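Local atomic coordinates of protein F01G10.3, confirmed by transcript evidence (Caenorhabditis elegans, PDB entry 3K6J), a protein that probably oxidises (3S)-3-hydroxyacyl-CoA with NAD+ as the dehydrogenase part of a multifunctional enzyme, and carries a bound zinc ion. Residues Q249-E254 / I359-Y364; S348-I353 / S422-K427; R372-E375 / S380-S383. All blocks are in the same frame, centred on the assembly; numbering follows the deposited sequence.

Interaction 1: Q249-E254 / I359-Y364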
ATOM      1  N   GLN A 249       4.185  12.904  14.644  1.00 38.16           N
ATOM      2  CA  GLN A 249       4.231  12.834  16.087  1.00 39.50           C
ATOM      3  C   GLN A 249       4.860  14.083  16.706  1.00 40.25           C
ATOM      4  O   GLN A 249       4.351  14.591  17.712  1.00 40.75           O
ATOM      5  CB  GLN A 249       4.944  11.573  16.533  1.00 39.38           C
ATOM      6  CG  GLN A 249       4.175  10.327  16.141  1.00 40.43           C
ATOM      7  CD  GLN A 249       4.388   9.197  17.106  1.00 43.07           C
ATOM      8  OE1 GLN A 249       4.994   8.172  16.767  1.00 43.16           O
ATOM      9  NE2 GLN A 249       3.901   9.377  18.329  1.00 44.01           N
ATOM     10  N   LYS A 250       5.938  14.591  16.098  1.00 40.84           N
ATOM     11  CA  LYS A 250       6.593  15.805  16.588  1.00 41.41           C
ATOM     12  C   LYS A 250       5.593  16.955  16.710  1.00 42.85           C
ATOM     13  O   LYS A 250       5.700  17.772  17.631  1.00 43.07           O
ATOM     14  CB  LYS A 250       7.753  16.223  15.696  1.00 40.70           C
ATOM     15  CG  LYS A 250       9.039  15.441  15.892  1.00 39.11           C
ATOM     16  CD  LYS A 250      10.076  15.851  14.833  1.00 35.53           C
ATOM     17  CE  LYS A 250      11.287  14.928  14.825  1.00 34.79           C
ATOM     18  NZ  LYS A 250      12.127  15.193  13.618  1.00 35.79           N
ATOM     19  N   LEU A 251       4.619  17.004  15.799  1.00 43.57           N
ATOM     20  CA  LEU A 251       3.599  18.039  15.829  1.00 44.84           C
ATOM     21  C   LEU A 251       2.802  18.009  17.133  1.00 46.15           C
ATOM     22  O   LEU A 251       2.282  19.038  17.578  1.00 46.32           O
ATOM     23  CB  LEU A 251       2.655  17.908  14.632  1.00 44.35           C
ATOM     24  CG  LEU A 251       3.228  18.298  13.265  1.00 44.52           C
ATOM     25  CD1 LEU A 251       2.269  17.896  12.139  1.00 43.73           C
ATOM     26  CD2 LEU A 251       3.590  19.786  13.181  1.00 42.60           C
ATOM     27  N   MET A 252       2.711  16.822  17.733  1.00 47.40           N
ATOM     28  CA  MET A 252       1.978  16.645  18.978  1.00 48.57           C
ATOM     29  C   MET A 252       2.829  16.982  20.201  1.00 49.38           C
ATOM     30  O   MET A 252       2.411  17.795  21.028  1.00 49.99           O
ATOM     31  CB  MET A 252       1.402  15.224  19.095  1.00 48.62           C
ATOM     32  CG  MET A 252       0.184  14.953  18.219  1.00 47.67           C
ATOM     33  SD  MET A 252      -0.466  13.298  18.471  1.00 45.71           S
ATOM     34  CE  MET A 252       0.997  12.296  18.178  1.00 47.10           C
ATOM     35  N   TYR A 253       4.012  16.377  20.320  1.00 50.19           N
ATOM     36  CA  TYR A 253       4.816  16.564  21.528  1.00 50.74           C
ATOM     37  C   TYR A 253       5.703  17.809  21.573  1.00 51.20           C
ATOM     38  O   TYR A 253       5.971  18.313  22.660  1.00 51.31           O
ATOM     39  CB  TYR A 253       5.579  15.299  21.951  1.00 50.57           C
ATOM     40  CG  TYR A 253       6.609  14.782  20.986  1.00 50.92           C
ATOM     41  CD1 TYR A 253       6.337  13.669  20.188  1.00 51.46           C
ATOM     42  CD2 TYR A 253       7.866  15.381  20.882  1.00 51.16           C
ATOM     43  CE1 TYR A 253       7.278  13.170  19.304  1.00 51.14           C
ATOM     44  CE2 TYR A 253       8.819  14.893  19.990  1.00 51.44           C
ATOM     45  CZ  TYR A 253       8.512  13.783  19.208  1.00 52.24           C
ATOM     46  OH  TYR A 253       9.442  13.287  18.321  1.00 55.25           O
ATOM     47  N   GLU A 254       6.162  18.293  20.415  1.00 51.19           N
ATOM     48  CA  GLU A 254       6.991  19.500  20.362  1.00 51.34           C
ATOM     49  C   GLU A 254       6.157  20.755  20.148  1.00 51.33           C
ATOM     50  O   GLU A 254       6.522  21.844  20.624  1.00 52.13           O
ATOM     51  CB  GLU A 254       8.062  19.404  19.281  1.00 51.53           C
ATOM     52  CG  GLU A 254       9.310  18.660  19.715  1.00 52.94           C
ATOM     53  CD  GLU A 254      10.220  18.360  18.549  1.00 54.79           C
ATOM     54  OE1 GLU A 254      10.909  17.318  18.587  1.00 55.09           O
ATOM     55  OE2 GLU A 254      10.235  19.161  17.582  1.00 56.44           O
ATOM     56  N   ILE A 359       1.987  20.993   6.775  1.00 36.68           N
ATOM     57  CA  ILE A 359       2.139  20.164   5.581  1.00 35.99           C
ATOM     58  C   ILE A 359       3.615  20.008   5.181  1.00 35.41           C
ATOM     59  O   ILE A 359       4.078  18.898   4.963  1.00 35.25           O
ATOM     60  CB  ILE A 359       1.290  20.703   4.396  1.00 36.01           C
ATOM     61  CG1 ILE A 359      -0.199  20.382   4.587  1.00 36.30           C
ATOM     62  CG2 ILE A 359       1.783  20.169   3.047  1.00 35.74           C
ATOM     63  CD1 ILE A 359      -0.529  18.903   4.854  1.00 36.34           C
ATOM     64  N   ASN A 360       4.356  21.113   5.118  1.00 34.59           N
ATOM     65  CA  ASN A 360       5.770  21.057   4.787  1.00 33.92           C
ATOM     66  C   ASN A 360       6.570  20.212   5.765  1.00 32.95           C
ATOM     67  O   ASN A 360       7.440  19.441   5.365  1.00 32.93           O
ATOM     68  CB  ASN A 360       6.353  22.471   4.703  1.00 34.20           C
ATOM     69  CG  ASN A 360       5.734  23.281   3.592  1.00 35.52           C
ATOM     70  OD1 ASN A 360       5.027  22.750   2.732  1.00 37.66           O
ATOM     71  ND2 ASN A 360       6.006  24.577   3.591  1.00 37.05           N
ATOM     72  N   PHE A 361       6.272  20.377   7.047  1.00 32.39           N
ATOM     73  CA  PHE A 361       6.935  19.643   8.132  1.00 31.69           C
ATOM     74  C   PHE A 361       6.746  18.129   7.967  1.00 31.21           C
ATOM     75  O   PHE A 361       7.656  17.341   8.255  1.00 31.47           O
ATOM     76  CB  PHE A 361       6.381  20.115   9.484  1.00 30.93           C
ATOM     77  CG  PHE A 361       7.174  19.640  10.683  1.00 31.59           C
ATOM     78  CD1 PHE A 361       8.365  20.274  11.054  1.00 31.08           C
ATOM     79  CD2 PHE A 361       6.721  18.578  11.466  1.00 31.80           C
ATOM     80  CE1 PHE A 361       9.100  19.845  12.185  1.00 30.20           C
ATOM     81  CE2 PHE A 361       7.461  18.139  12.580  1.00 32.12           C
ATOM     82  CZ  PHE A 361       8.658  18.790  12.936  1.00 29.79           C
ATOM     83  N   MET A 362       5.565  17.732   7.503  1.00 30.80           N
ATOM     84  CA  MET A 362       5.268  16.308   7.245  1.00 30.59           C
ATOM     85  C   MET A 362       5.776  15.790   5.896  1.00 29.64           C
ATOM     86  O   MET A 362       6.386  14.745   5.834  1.00 28.99           O
ATOM     87  CB  MET A 362       3.763  16.030   7.368  1.00 30.43           C
ATOM     88  CG  MET A 362       3.321  15.741   8.797  1.00 31.76           C
ATOM     89  SD  MET A 362       1.534  15.770   9.046  1.00 36.49           S
ATOM     90  CE  MET A 362       1.068  17.402   8.540  1.00 30.67           C
ATOM     91  N   LEU A 363       5.504  16.526   4.825  1.00 29.18           N
ATOM     92  CA  LEU A 363       5.724  16.026   3.479  1.00 29.36           C
ATOM     93  C   LEU A 363       7.144  16.222   2.914  1.00 30.01           C
ATOM     94  O   LEU A 363       7.672  15.334   2.242  1.00 30.46           O
ATOM     95  CB  LEU A 363       4.658  16.595   2.540  1.00 28.99           C
ATOM     96  CG  LEU A 363       3.314  15.845   2.344  1.00 28.88           C
ATOM     97  CD1 LEU A 363       2.834  14.938   3.491  1.00 22.75           C
ATOM     98  CD2 LEU A 363       2.233  16.796   1.889  1.00 25.80           C
ATOM     99  N   TYR A 364       7.773  17.366   3.179  1.00 29.65           N
ATOM    100  CA  TYR A 364       9.110  17.615   2.641  1.00 29.63           C
ATOM    101  C   TYR A 364      10.141  16.560   3.078  1.00 28.77           C
ATOM    102  O   TYR A 364      10.892  16.074   2.257  1.00 28.41           O
ATOM    103  CB  TYR A 364       9.592  19.031   3.013  1.00 30.11           C
ATOM    104  CG  TYR A 364       8.884  20.147   2.277  1.00 31.35           C
ATOM    105  CD1 TYR A 364       7.665  19.933   1.617  1.00 33.21           C
ATOM    106  CD2 TYR A 364       9.429  21.430   2.248  1.00 34.95           C
ATOM    107  CE1 TYR A 364       7.009  20.966   0.950  1.00 31.59           C
ATOM    108  CE2 TYR A 364       8.787  22.472   1.579  1.00 35.49           C
ATOM    109  CZ  TYR A 364       7.577  22.227   0.940  1.00 35.23           C
ATOM    110  OH  TYR A 364       6.958  23.266   0.287  1.00 38.33           O
TER
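Two helices of the mostly helical region that follows the Rossmann-type domain meet where L251 and K250, near the end of helix 234-253, face F361 and M362 in the first half of helix 355-375. The short helical segments run roughly antiparallel, at 144°, with their axes 10.9 Å apart, a separation that bulky side chains span without any hydrogen bond from one segment to the other. The F361 ring is the main bridge: CG stands anti to the backbone N (chi1 -168°), which carries the ring out toward the other helix. K250 meets this ring at its edge, CB lying near the ring plane 3.7 Å from F361 CE2, and the extended aliphatic chain then runs on past the ring, CD 3.8 Å from F361 CZ. L251 slides alongside F361 in the opposite direction, CD2 reaching F361 CD2 obliquely at 3.8 Å. Its other methyl, CD1, packs against M362, whose chain bends at chi3 (-58°) and places SD and CE each 3.8 Å from L251 CD1. All four residues are buried. The ammonium of K250 is carried beyond the apolar patch to a salt bridge with E428 and a hydrogen bond with Q247. Helix 259-269 borders the contact through I266, which touches M362, while Y431 also touches F361 and helix 412-424 packs against N360 and Y364.

Interaction 2: S348-I353 / S422-K427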
ATOM      1  N   SER A 348      11.372  23.588  20.456  1.00 64.00           N
ATOM      2  CA  SER A 348      11.700  23.641  19.015  1.00 63.44           C
ATOM      3  C   SER A 348      12.092  24.986  18.400  1.00 62.90           C
ATOM      4  O   SER A 348      11.358  25.975  18.465  1.00 63.08           O
ATOM      5  CB  SER A 348      10.672  22.917  18.132  1.00 63.70           C
ATOM      6  OG  SER A 348      11.230  22.692  16.833  1.00 63.63           O
ATOM      7  N   ASN A 349      13.269  24.975  17.784  1.00 62.14           N
ATOM      8  CA  ASN A 349      13.782  26.093  17.005  1.00 61.09           C
ATOM      9  C   ASN A 349      13.155  26.215  15.617  1.00 60.68           C
ATOM     10  O   ASN A 349      13.129  27.309  15.040  1.00 60.91           O
ATOM     11  CB  ASN A 349      15.300  25.977  16.886  1.00 61.12           C
ATOM     12  CG  ASN A 349      15.993  25.959  18.240  1.00 61.10           C
ATOM     13  OD1 ASN A 349      15.522  26.562  19.215  1.00 60.66           O
ATOM     14  ND2 ASN A 349      17.122  25.267  18.305  1.00 61.50           N
ATOM     15  N   ILE A 350      12.646  25.103  15.082  1.00 59.81           N
ATOM     16  CA  ILE A 350      11.977  25.112  13.780  1.00 58.82           C
ATOM     17  C   ILE A 350      10.587  25.738  13.899  1.00 58.44           C
ATOM     18  O   ILE A 350       9.779  25.331  14.731  1.00 58.22           O
ATOM     19  CB  ILE A 350      11.907  23.690  13.167  1.00 58.83           C
ATOM     20  CG1 ILE A 350      13.316  23.187  12.831  1.00 58.54           C
ATOM     21  CG2 ILE A 350      11.031  23.681  11.919  1.00 58.42           C
ATOM     22  CD1 ILE A 350      13.479  21.680  12.934  1.00 58.48           C
ATOM     23  N   GLN A 351      10.325  26.730  13.056  1.00 58.06           N
ATOM     24  CA  GLN A 351       9.074  27.490  13.080  1.00 57.94           C
ATOM     25  C   GLN A 351       7.901  26.778  12.379  1.00 57.37           C
ATOM     26  O   GLN A 351       8.001  26.455  11.190  1.00 57.18           O
ATOM     27  CB  GLN A 351       9.291  28.860  12.414  1.00 58.22           C
ATOM     28  CG  GLN A 351      10.197  29.827  13.183  1.00 59.77           C
ATOM     29  CD  GLN A 351       9.455  30.569  14.293  1.00 61.54           C
ATOM     30  OE1 GLN A 351       9.421  30.111  15.446  1.00 62.43           O
ATOM     31  NE2 GLN A 351       8.841  31.712  13.947  1.00 60.37           N
ATOM     32  N   ILE A 352       6.802  26.560  13.115  1.00 56.47           N
ATOM     33  CA  ILE A 352       5.511  26.136  12.543  1.00 55.75           C
ATOM     34  C   ILE A 352       4.372  27.074  12.986  1.00 55.66           C
ATOM     35  O   ILE A 352       3.878  26.979  14.113  1.00 55.35           O
ATOM     36  CB  ILE A 352       5.137  24.667  12.909  1.00 55.43           C
ATOM     37  CG1 ILE A 352       6.261  23.684  12.553  1.00 55.40           C
ATOM     38  CG2 ILE A 352       3.835  24.258  12.235  1.00 55.11           C
ATOM     39  CD1 ILE A 352       6.525  23.502  11.070  1.00 56.06           C
ATOM     40  N   ILE A 353       3.945  27.957  12.083  1.00 55.58           N
ATOM     41  CA  ILE A 353       2.956  28.995  12.422  1.00 55.60           C
ATOM     42  C   ILE A 353       1.562  28.755  11.821  1.00 55.26           C
ATOM     43  O   ILE A 353       0.549  29.187  12.384  1.00 55.65           O
ATOM     44  CB  ILE A 353       3.475  30.450  12.092  1.00 55.71           C
ATOM     45  CG1 ILE A 353       3.869  30.594  10.614  1.00 56.45           C
ATOM     46  CG2 ILE A 353       4.676  30.812  12.981  1.00 55.69           C
ATOM     47  CD1 ILE A 353       3.857  32.018  10.083  1.00 56.98           C
ATOM     48  N   SER A 422      17.670  21.790   8.780  1.00 49.08           N
ATOM     49  CA  SER A 422      18.872  21.093   9.209  1.00 49.67           C
ATOM     50  C   SER A 422      19.749  22.005  10.045  1.00 50.37           C
ATOM     51  O   SER A 422      20.473  21.530  10.911  1.00 50.88           O
ATOM     52  CB  SER A 422      19.676  20.602   8.018  1.00 49.20           C
ATOM     53  OG  SER A 422      20.605  19.625   8.443  1.00 49.18           O
ATOM     54  N   SER A 423      19.690  23.309   9.766  1.00 51.20           N
ATOM     55  CA  SER A 423      20.442  24.308  10.516  1.00 51.93           C
ATOM     56  C   SER A 423      20.014  24.284  11.964  1.00 52.53           C
ATOM     57  O   SER A 423      20.846  24.135  12.860  1.00 52.88           O
ATOM     58  CB  SER A 423      20.192  25.707   9.971  1.00 51.73           C
ATOM     59  OG  SER A 423      20.858  25.877   8.751  1.00 51.39           O
ATOM     60  N   LEU A 424      18.706  24.405  12.177  1.00 52.66           N
ATOM     61  CA  LEU A 424      18.162  24.550  13.513  1.00 52.68           C
ATOM     62  C   LEU A 424      18.183  23.241  14.295  1.00 52.77           C
ATOM     63  O   LEU A 424      18.049  23.257  15.516  1.00 52.81           O
ATOM     64  CB  LEU A 424      16.747  25.144  13.450  1.00 52.62           C
ATOM     65  CG  LEU A 424      16.605  26.453  12.659  1.00 52.73           C
ATOM     66  CD1 LEU A 424      15.142  26.740  12.256  1.00 51.80           C
ATOM     67  CD2 LEU A 424      17.237  27.657  13.382  1.00 51.67           C
ATOM     68  N   GLU A 425      18.369  22.119  13.595  1.00 53.25           N
ATOM     69  CA  GLU A 425      18.347  20.780  14.207  1.00 53.54           C
ATOM     70  C   GLU A 425      19.247  19.792  13.421  1.00 53.40           C
ATOM     71  O   GLU A 425      18.753  18.842  12.799  1.00 53.09           O
ATOM     72  CB  GLU A 425      16.894  20.278  14.298  1.00 53.85           C
ATOM     73  CG  GLU A 425      16.670  18.995  15.132  1.00 55.87           C
ATOM     74  CD  GLU A 425      16.095  19.246  16.531  1.00 57.86           C
ATOM     75  OE1 GLU A 425      15.886  20.421  16.921  1.00 59.02           O
ATOM     76  OE2 GLU A 425      15.850  18.249  17.249  1.00 58.08           O
ATOM     77  N   PRO A 426      20.580  20.008  13.461  1.00 53.37           N
ATOM     78  CA  PRO A 426      21.545  19.258  12.634  1.00 53.49           C
ATOM     79  C   PRO A 426      21.733  17.783  13.009  1.00 53.47           C
ATOM     80  O   PRO A 426      22.395  17.048  12.265  1.00 53.34           O
ATOM     81  CB  PRO A 426      22.864  20.021  12.836  1.00 53.36           C
ATOM     82  CG  PRO A 426      22.520  21.237  13.615  1.00 53.56           C
ATOM     83  CD  PRO A 426      21.269  20.945  14.360  1.00 53.48           C
ATOM     84  N   LYS A 427      21.154  17.362  14.139  1.00 53.61           N
ATOM     85  CA  LYS A 427      21.192  15.954  14.588  1.00 53.62           C
ATOM     86  C   LYS A 427      20.119  15.046  13.938  1.00 53.42           C
ATOM     87  O   LYS A 427      20.319  13.826  13.800  1.00 53.20           O
ATOM     88  CB  LYS A 427      21.110  15.856  16.122  1.00 53.86           C
ATOM     89  CG  LYS A 427      22.336  16.405  16.871  1.00 54.99           C
ATOM     90  CD  LYS A 427      22.673  15.552  18.083  1.00 55.97           C
ATOM     91  CE  LYS A 427      24.035  15.922  18.669  1.00 57.32           C
ATOM     92  NZ  LYS A 427      24.730  14.706  19.217  1.00 57.65           N
TER
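Apolar contact dominates between L424, at the end of helix 412-424, and the pair N349 and I350 in the irregular chain that leads into helix 355-375. The backbones come close here, N349 CA and L424 CA being 5.8 Å apart, so even the first side-chain carbons touch: L424 CB lies 3.8 Å from N349 CB. I350 adds its longer branch. With CG1 anti to its own carbonyl carbon (chi1 -66°), that arm is directed at the helix end, CG1 packing 4.0 Å from L424 CB and the two side chains crossing obliquely. The terminal methyl goes one residue further, I350 CD1 resting 3.9 Å from E425 CB, where the side chains cross at about a right angle. L424 returns the contact with its CD1 methyl, which sits 3.9 Å from I350 CA and against the peptide before it, 3.5 Å from N349 O.

Polar contacts shape the loop and do not join the segments, between which there is no hydrogen bond. S348 OG accepts from I350 N at 3.3 Å, with a bent N-H...O angle of 138°, closing an ST turn round N349, whose CB points at L424. Y255, through its hydroxyl, hydrogen-bonds to both S348 OG and I350 O, tying this turn to the chain just beyond helix 234-253.

I350 is the buried residue of the contact and also touches Y431, whereas N349 lies at the surface. E425 is the first residue to leave helical geometry (phi -151°). The arrangement is that of a helix C-terminus packed against a loop turn, here at the periphery of the helical region and away from the zinc site.

Interaction 3: R372-E375 / S380-S383. With PO4 (phosphate ion), chain C.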
ATOM      1  N   ARG A 372      16.415   9.486  -0.950  1.00 31.51           N
ATOM      2  CA  ARG A 372      17.319   8.613  -0.223  1.00 32.68           C
ATOM      3  C   ARG A 372      17.188   7.147  -0.698  1.00 33.14           C
ATOM      4  O   ARG A 372      18.200   6.494  -0.955  1.00 33.33           O
ATOM      5  CB  ARG A 372      17.022   8.746   1.269  1.00 32.80           C
ATOM      6  CG  ARG A 372      18.206   8.607   2.175  1.00 36.24           C
ATOM      7  CD  ARG A 372      19.192   9.702   1.934  1.00 40.03           C
ATOM      8  NE  ARG A 372      19.277  10.653   3.030  1.00 42.88           N
ATOM      9  CZ  ARG A 372      20.222  11.587   3.109  1.00 45.24           C
ATOM     10  NH1 ARG A 372      21.149  11.685   2.159  1.00 46.08           N
ATOM     11  NH2 ARG A 372      20.243  12.425   4.132  1.00 47.33           N
ATOM     12  N   CYS A 373      15.952   6.634  -0.812  1.00 33.05           N
ATOM     13  CA  CYS A 373      15.710   5.281  -1.379  1.00 33.21           C
ATOM     14  C   CYS A 373      16.152   5.151  -2.825  1.00 33.14           C
ATOM     15  O   CYS A 373      16.732   4.129  -3.213  1.00 32.90           O
ATOM     16  CB  CYS A 373      14.232   4.881  -1.301  1.00 32.73           C
ATOM     17  SG  CYS A 373      13.627   4.667   0.337  1.00 33.11           S
ATOM     18  N   ILE A 374      15.847   6.162  -3.634  1.00 33.37           N
ATOM     19  CA  ILE A 374      16.331   6.162  -5.007  1.00 34.35           C
ATOM     20  C   ILE A 374      17.887   6.023  -5.068  1.00 35.74           C
ATOM     21  O   ILE A 374      18.405   5.070  -5.667  1.00 35.49           O
ATOM     22  CB  ILE A 374      15.843   7.397  -5.796  1.00 34.57           C
ATOM     23  CG1 ILE A 374      14.320   7.364  -5.962  1.00 33.62           C
ATOM     24  CG2 ILE A 374      16.512   7.451  -7.165  1.00 32.72           C
ATOM     25  CD1 ILE A 374      13.730   8.707  -6.298  1.00 32.89           C
ATOM     26  N   GLU A 375      18.617   6.936  -4.429  1.00 36.51           N
ATOM     27  CA  GLU A 375      20.096   6.931  -4.552  1.00 38.22           C
ATOM     28  C   GLU A 375      20.769   5.672  -3.962  1.00 38.06           C
ATOM     29  O   GLU A 375      21.903   5.346  -4.321  1.00 38.16           O
ATOM     30  CB  GLU A 375      20.720   8.200  -3.954  1.00 38.44           C
ATOM     31  CG  GLU A 375      20.698   8.252  -2.426  1.00 41.69           C
ATOM     32  CD  GLU A 375      21.315   9.534  -1.850  1.00 47.10           C
ATOM     33  OE1 GLU A 375      21.646  10.469  -2.633  1.00 46.72           O
ATOM     34  OE2 GLU A 375      21.454   9.606  -0.599  1.00 49.29           O
ATOM     35  N   SER A 380      14.014   2.533  -8.335  1.00 27.51           N
ATOM     36  CA  SER A 380      14.361   3.441  -9.397  1.00 28.39           C
ATOM     37  C   SER A 380      13.568   4.776  -9.289  1.00 28.75           C
ATOM     38  O   SER A 380      12.503   4.859  -8.643  1.00 28.41           O
ATOM     39  CB  SER A 380      14.095   2.763 -10.749  1.00 28.17           C
ATOM     40  OG  SER A 380      12.755   2.972 -11.137  1.00 28.19           O
ATOM     41  N   ASN A 381      14.097   5.818  -9.923  1.00 27.82           N
ATOM     42  CA  ASN A 381      13.475   7.112  -9.863  1.00 27.31           C
ATOM     43  C   ASN A 381      12.066   7.049 -10.486  1.00 27.00           C
ATOM     44  O   ASN A 381      11.106   7.547  -9.915  1.00 26.17           O
ATOM     45  CB  ASN A 381      14.403   8.147 -10.510  1.00 27.62           C
ATOM     46  CG  ASN A 381      13.746   9.492 -10.693  1.00 28.25           C
ATOM     47  OD1 ASN A 381      13.040   9.711 -11.681  1.00 30.04           O
ATOM     48  ND2 ASN A 381      13.984  10.407  -9.759  1.00 26.51           N
ATOM     49  N   GLU A 382      11.955   6.375 -11.625  1.00 26.51           N
ATOM     50  CA  GLU A 382      10.707   6.244 -12.351  1.00 26.70           C
ATOM     51  C   GLU A 382       9.645   5.440 -11.590  1.00 25.55           C
ATOM     52  O   GLU A 382       8.453   5.788 -11.615  1.00 24.91           O
ATOM     53  CB  GLU A 382      10.944   5.605 -13.737  1.00 27.27           C
ATOM     54  CG  GLU A 382      11.768   6.454 -14.714  1.00 30.00           C
ATOM     55  CD  GLU A 382      13.232   6.646 -14.266  1.00 33.87           C
ATOM     56  OE1 GLU A 382      13.743   7.779 -14.398  1.00 36.53           O
ATOM     57  OE2 GLU A 382      13.863   5.692 -13.742  1.00 34.73           O
ATOM     58  N   SER A 383      10.071   4.354 -10.945  1.00 24.03           N
ATOM     59  CA  SER A 383       9.150   3.509 -10.186  1.00 22.63           C
ATOM     60  C   SER A 383       8.578   4.267  -9.010  1.00 21.63           C
ATOM     61  O   SER A 383       7.372   4.308  -8.834  1.00 21.86           O
ATOM     62  CB  SER A 383       9.835   2.232  -9.683  1.00 22.26           C
ATOM     63  OG  SER A 383       9.943   1.304 -10.728  1.00 23.55           O
TER
HETATM   64  P   PO4 C 501      12.578  -0.978  -9.854  1.00 52.46           P
HETATM   65  O1  PO4 C 501      12.893  -0.604 -11.287  1.00 52.84           O
HETATM   66  O2  PO4 C 501      13.498  -0.252  -8.894  1.00 52.24           O
HETATM   67  O3  PO4 C 501      11.185  -0.513  -9.515  1.00 51.92           O
HETATM   68  O4  PO4 C 501      12.684  -2.483  -9.726  1.00 48.99           O
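I374 overlaps the start of helix 381-391, laying its branched side chain over the backbone and side chain of N381. The two side chains cross at a slant, and both ends of the isoleucine are used: CD1 comes 3.9 Å from N381 ND2, while CG2 lies 4.0 Å from N381 CB. CG1, between them, packs 4.1 Å from S380 O. N381 has CG anti to its backbone N (chi1 171°), which swings the amide to where ND2 meets the isoleucine methyl. No hydrogen bond joins the two segments; I374 makes the connection by van der Waals contact, across a short turn that links helix 355-375 to the next.

S380 is the N-cap of helix 381-391, its OG accepting from S383 N at 3.0 Å with a fairly straight angle of 160°. The same two residues hold a phosphate ion, probably from the crystallisation liquor: S380 N donates to O2 at 2.9 Å, and S383 OG to O3 at a modelled distance of 2.5 Å, unusually short and of doubtful accuracy. G230 N, just after strand 225-229, donates another hydrogen bond. In the other segment R372 NH1 makes a long, weak salt bridge to E375 OE2, which lies at the guanidinium edge and in its plane, and E375 OE1 is held by A436 N.

The chemistry is thus divided: an apolar isoleucine packs on the helix start, while the anion is met by S380 N, S383 OG and G230 N, with S380 OG turned instead to S383 N as the cap.

In the fold
Interactions 1 and 3 both draw on helix 355-375, one in its first half and the other at its end; their centres are 24 Å apart and they do not touch. Interaction 2 lies beside interaction 1, with centres 11 Å apart, and meets it directly where F361 CD1 packs 3.7 Å from I352 CD1. The segments of these two contacts alternate, so the two interlock along the chain. Interaction 3 is nested inside the loop closed by interaction 2, yet their centres are 27 Å apart. The phosphate sits at interaction 3, where the S380 side chain lies about 12 Å from that of zinc ligand E200, too far for direct contact.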